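Local atomic coordinates of GphF (Cystobacter violaceus, PDB entry 6MFC), a protein that probably decarboxylates an acyl starter unit at the initiation of polyketide biosynthesis, using a GNAT-like fold in a role other than acetyl transfer. Residues 156-161 / 166-171; 178-181 / 187-190. One frame throughout, in Å; residues are numbered along the deposited sequence.

Contact 1: 156-161 / 166-171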
# COMPACT_ATOMS: atom_id res chain seq x y z
N GLY A 156 2.81 -12.06 -1.66
CA GLY A 156 4.13 -12.34 -1.13
C GLY A 156 4.59 -13.77 -1.30
O GLY A 156 5.79 -14.05 -1.22
N ASP A 157 3.65 -14.69 -1.54
CA ASP A 157 3.96 -16.11 -1.68
C ASP A 157 3.22 -16.70 -2.88
O ASP A 157 2.57 -17.74 -2.80
CB ASP A 157 3.61 -16.86 -0.40
CG ASP A 157 4.18 -18.27 -0.38
OD1 ASP A 157 5.07 -18.56 -1.20
OD2 ASP A 157 3.73 -19.07 0.46
N TYR A 158 3.31 -16.02 -4.02
CA TYR A 158 2.74 -16.57 -5.25
C TYR A 158 3.68 -17.56 -5.95
O TYR A 158 3.20 -18.58 -6.46
CB TYR A 158 2.35 -15.46 -6.23
CG TYR A 158 1.89 -16.02 -7.56
CD1 TYR A 158 0.73 -16.78 -7.65
CD2 TYR A 158 2.62 -15.80 -8.72
CE1 TYR A 158 0.31 -17.31 -8.85
CE2 TYR A 158 2.21 -16.32 -9.93
CZ TYR A 158 1.05 -17.07 -9.99
OH TYR A 158 0.63 -17.59 -11.19
N PRO A 159 5.00 -17.30 -6.03
CA PRO A 159 5.89 -18.26 -6.71
C PRO A 159 5.76 -19.69 -6.22
O PRO A 159 5.95 -20.62 -7.02
CB PRO A 159 7.28 -17.70 -6.42
CG PRO A 159 7.07 -16.24 -6.36
CD PRO A 159 5.72 -16.05 -5.71
N ARG A 160 5.43 -19.92 -4.95
CA ARG A 160 5.22 -21.29 -4.49
C ARG A 160 3.95 -21.88 -5.06
O ARG A 160 3.84 -23.11 -5.20
CB ARG A 160 5.18 -21.34 -2.96
CG ARG A 160 5.41 -22.73 -2.39
CD ARG A 160 4.98 -22.81 -0.94
NE ARG A 160 5.57 -21.74 -0.14
CZ ARG A 160 5.38 -21.60 1.17
NH1 ARG A 160 4.61 -22.46 1.83
NH2 ARG A 160 5.96 -20.61 1.82
N GLN A 161 2.97 -21.04 -5.41
CA GLN A 161 1.75 -21.52 -6.06
C GLN A 161 1.89 -21.58 -7.57
O GLN A 161 1.22 -22.41 -8.21
CB GLN A 161 0.57 -20.63 -5.68
CG GLN A 161 0.27 -20.60 -4.19
CD GLN A 161 -0.17 -21.94 -3.66
OE1 GLN A 161 -0.79 -22.74 -4.37
NE2 GLN A 161 0.14 -22.21 -2.39
N LEU A 166 -0.92 -23.21 -10.30
CA LEU A 166 -2.02 -22.31 -10.00
C LEU A 166 -1.83 -20.97 -10.69
O LEU A 166 -0.72 -20.42 -10.73
CB LEU A 166 -2.14 -22.11 -8.49
CG LEU A 166 -3.34 -21.29 -8.00
CD1 LEU A 166 -4.63 -21.88 -8.54
CD2 LEU A 166 -3.36 -21.25 -6.48
N GLY A 167 -2.92 -20.43 -11.24
CA GLY A 167 -2.88 -19.13 -11.86
C GLY A 167 -2.94 -18.01 -10.84
O GLY A 167 -3.37 -18.18 -9.70
N TYR A 168 -2.51 -16.82 -11.28
CA TYR A 168 -2.48 -15.67 -10.39
C TYR A 168 -3.88 -15.25 -9.96
O TYR A 168 -4.13 -15.01 -8.78
CB TYR A 168 -1.74 -14.51 -11.06
CG TYR A 168 -1.46 -13.33 -10.15
CD1 TYR A 168 -0.41 -13.36 -9.25
CD2 TYR A 168 -2.25 -12.18 -10.21
CE1 TYR A 168 -0.14 -12.28 -8.42
CE2 TYR A 168 -1.99 -11.10 -9.38
CZ TYR A 168 -0.94 -11.16 -8.49
OH TYR A 168 -0.68 -10.08 -7.67
N GLU A 169 -4.81 -15.17 -10.92
CA GLU A 169 -6.16 -14.73 -10.59
C GLU A 169 -6.86 -15.70 -9.64
O GLU A 169 -7.52 -15.28 -8.69
CB GLU A 169 -6.99 -14.55 -11.86
CG GLU A 169 -8.40 -14.06 -11.61
CD GLU A 169 -9.21 -13.89 -12.89
OE1 GLU A 169 -8.61 -13.93 -13.98
OE2 GLU A 169 -10.44 -13.71 -12.79
N ASP A 170 -6.71 -17.01 -9.88
CA ASP A 170 -7.30 -17.99 -8.97
C ASP A 170 -6.64 -17.93 -7.60
O ASP A 170 -7.33 -18.04 -6.57
CB ASP A 170 -7.18 -19.40 -9.57
CG ASP A 170 -8.15 -19.63 -10.72
OD1 ASP A 170 -9.22 -18.98 -10.74
OD2 ASP A 170 -7.84 -20.46 -11.59
N TYR A 171 -5.32 -17.77 -7.56
CA TYR A 171 -4.63 -17.66 -6.28
C TYR A 171 -5.05 -16.40 -5.53
O TYR A 171 -5.25 -16.43 -4.31
CB TYR A 171 -3.12 -17.67 -6.49
CG TYR A 171 -2.33 -17.40 -5.23
CD1 TYR A 171 -2.42 -18.25 -4.13
CD2 TYR A 171 -1.48 -16.30 -5.14
CE1 TYR A 171 -1.70 -18.01 -2.98
CE2 TYR A 171 -0.76 -16.05 -3.99
CZ TYR A 171 -0.87 -16.91 -2.91
OH TYR A 171 -0.14 -16.66 -1.77
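The ring of Y158 lies under the edge of Y168, whose CD1 sits 3.7 Å above the Y158 plane, over its centre. The pair is T-shaped (edge-to-face), with centroids 5.1 Å apart and planes at 83°. Y171 meets Y158 differently. It comes to the edge of the Y158 ring, and CD1 of Y158 is 3.4 Å from CD2 of Y171, with the two side chains running in opposite directions. The two planes meet obliquely. The three tyrosines form an aromatic cluster between two short helices, 159-162 and 168-172. Both follow strand 148-153 of the GNAT-like fold, and G167 is the N-cap residue of the second. CG of Q161 rests 3.5 Å from CE1 of Y171, and its CB lies over the rim of one face of that ring. The Q161 chain bends about its CB-CG bond (chi2 -64°). The bend brings the amide beside Y171, and its plane runs nearly parallel to the ring. OE1 of Q161 then reaches CD2 of L166, 3.6 Å away. Beside this pair the backbones join: L166 N donates to Q161 O over 3.1 Å, with a bent N-H...O angle of 138°. The phenol oxygens of Y171 and Y168 have their hydrogen-bond partners outside the two segments, at D181 and N208. Y158 and Y171 are buried, while Y168 also packs on I197 of strand 193-198.

Contact 2: 178-181 / 187-190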
# COMPACT_ATOMS: atom_id res chain seq x y z
N GLY A 178 -5.88 -23.43 -0.93
CA GLY A 178 -5.03 -23.11 0.19
C GLY A 178 -5.43 -21.83 0.89
O GLY A 178 -6.47 -21.23 0.59
N PRO A 179 -4.62 -21.38 1.84
CA PRO A 179 -4.94 -20.15 2.57
C PRO A 179 -4.67 -18.92 1.73
O PRO A 179 -3.88 -18.93 0.78
CB PRO A 179 -3.99 -20.20 3.78
CG PRO A 179 -3.37 -21.57 3.77
CD PRO A 179 -3.40 -22.03 2.35
N ARG A 180 -5.36 -17.84 2.09
CA ARG A 180 -5.18 -16.57 1.41
C ARG A 180 -3.74 -16.08 1.55
O ARG A 180 -3.03 -16.44 2.50
CB ARG A 180 -6.14 -15.52 1.97
CG ARG A 180 -6.16 -15.46 3.48
CD ARG A 180 -6.89 -14.23 4.00
NE ARG A 180 -8.26 -14.13 3.52
CZ ARG A 180 -9.18 -13.31 4.03
NH1 ARG A 180 -8.86 -12.52 5.05
NH2 ARG A 180 -10.40 -13.29 3.53
N ASP A 181 -3.30 -15.27 0.60
CA ASP A 181 -1.95 -14.74 0.64
C ASP A 181 -1.80 -13.78 1.82
O ASP A 181 -2.69 -12.95 2.06
CB ASP A 181 -1.61 -14.04 -0.67
CG ASP A 181 -0.20 -13.47 -0.68
OD1 ASP A 181 0.01 -12.38 -0.10
OD2 ASP A 181 0.70 -14.12 -1.25
N HIS A 187 -5.24 -6.83 3.85
CA HIS A 187 -6.34 -5.94 3.50
C HIS A 187 -7.68 -6.67 3.51
O HIS A 187 -8.68 -6.12 3.97
CB HIS A 187 -6.09 -5.30 2.13
CG HIS A 187 -4.91 -4.38 2.10
ND1 HIS A 187 -4.99 -3.07 2.50
CD2 HIS A 187 -3.63 -4.59 1.71
CE1 HIS A 187 -3.80 -2.50 2.36
NE2 HIS A 187 -2.96 -3.40 1.89
N LEU A 188 -7.70 -7.91 3.02
CA LEU A 188 -8.93 -8.70 3.05
C LEU A 188 -9.39 -8.92 4.49
O LEU A 188 -10.60 -8.90 4.77
CB LEU A 188 -8.72 -10.04 2.35
CG LEU A 188 -8.23 -10.01 0.90
CD1 LEU A 188 -7.91 -11.42 0.42
CD2 LEU A 188 -9.26 -9.36 -0.01
N GLY A 189 -8.45 -9.13 5.41
CA GLY A 189 -8.82 -9.36 6.79
C GLY A 189 -9.48 -8.17 7.45
O GLY A 189 -10.33 -8.33 8.33
N HIS A 190 -9.10 -6.96 7.04
CA HIS A 190 -9.69 -5.77 7.65
C HIS A 190 -11.04 -5.42 7.03
O HIS A 190 -11.89 -4.82 7.70
CB HIS A 190 -8.72 -4.59 7.57
CG HIS A 190 -7.64 -4.63 8.61
ND1 HIS A 190 -6.54 -5.45 8.51
CD2 HIS A 190 -7.51 -3.97 9.78
CE1 HIS A 190 -5.77 -5.28 9.57
NE2 HIS A 190 -6.34 -4.39 10.36
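R180 lays its guanidinium over L188, with CB of L188 3.5 Å above the plane and offset toward the rim of the group. This is the close part of the contact. CZ of R180 is 3.7 Å from CB of L188, and the arginine and leucine side chains pass one another, pointing opposite ways. The fit depends on a bend at chi3 (57°), which turns the head group of R180 across the leucine. NH1 of R180 also lies 3.4 Å from the backbone N of G189; both are donors, so no hydrogen bond forms. The rest is loose. NE of R180 is 4.1 Å from CD1 of L188, and no hydrogen bond or salt bridge joins the segments. R180 and G189 are exposed, so the contact lies at the surface and buries only 127 Å². The next residue, D181, is buried. Its OD1 accepts a hydrogen bond from L184 N and a weak one from V183 N. The R180 side chain thus reaches forward to the last turn of helix 182-190, while D181 next to it serves as the N-cap of that helix.

How the contacts relate
Both segments of contact 1 precede those of contact 2 in the chain. Their centres are about 13 Å apart. Helix 168-172 belongs to contact 1, and helix 182-190, the next in the chain, belongs to contact 2. The two meet at D181. Its OD2 is 2.7 Å from Y171 OH and 3.0 Å from D157 N, both probable hydrogen bonds. One carboxylate thus caps helix 182-190 through OD1 and probably links it through OD2 to Y171 and the 156-161 backbone. Both contacts lie in the connection between strands 148-153 and 193-198 of the mixed sheet.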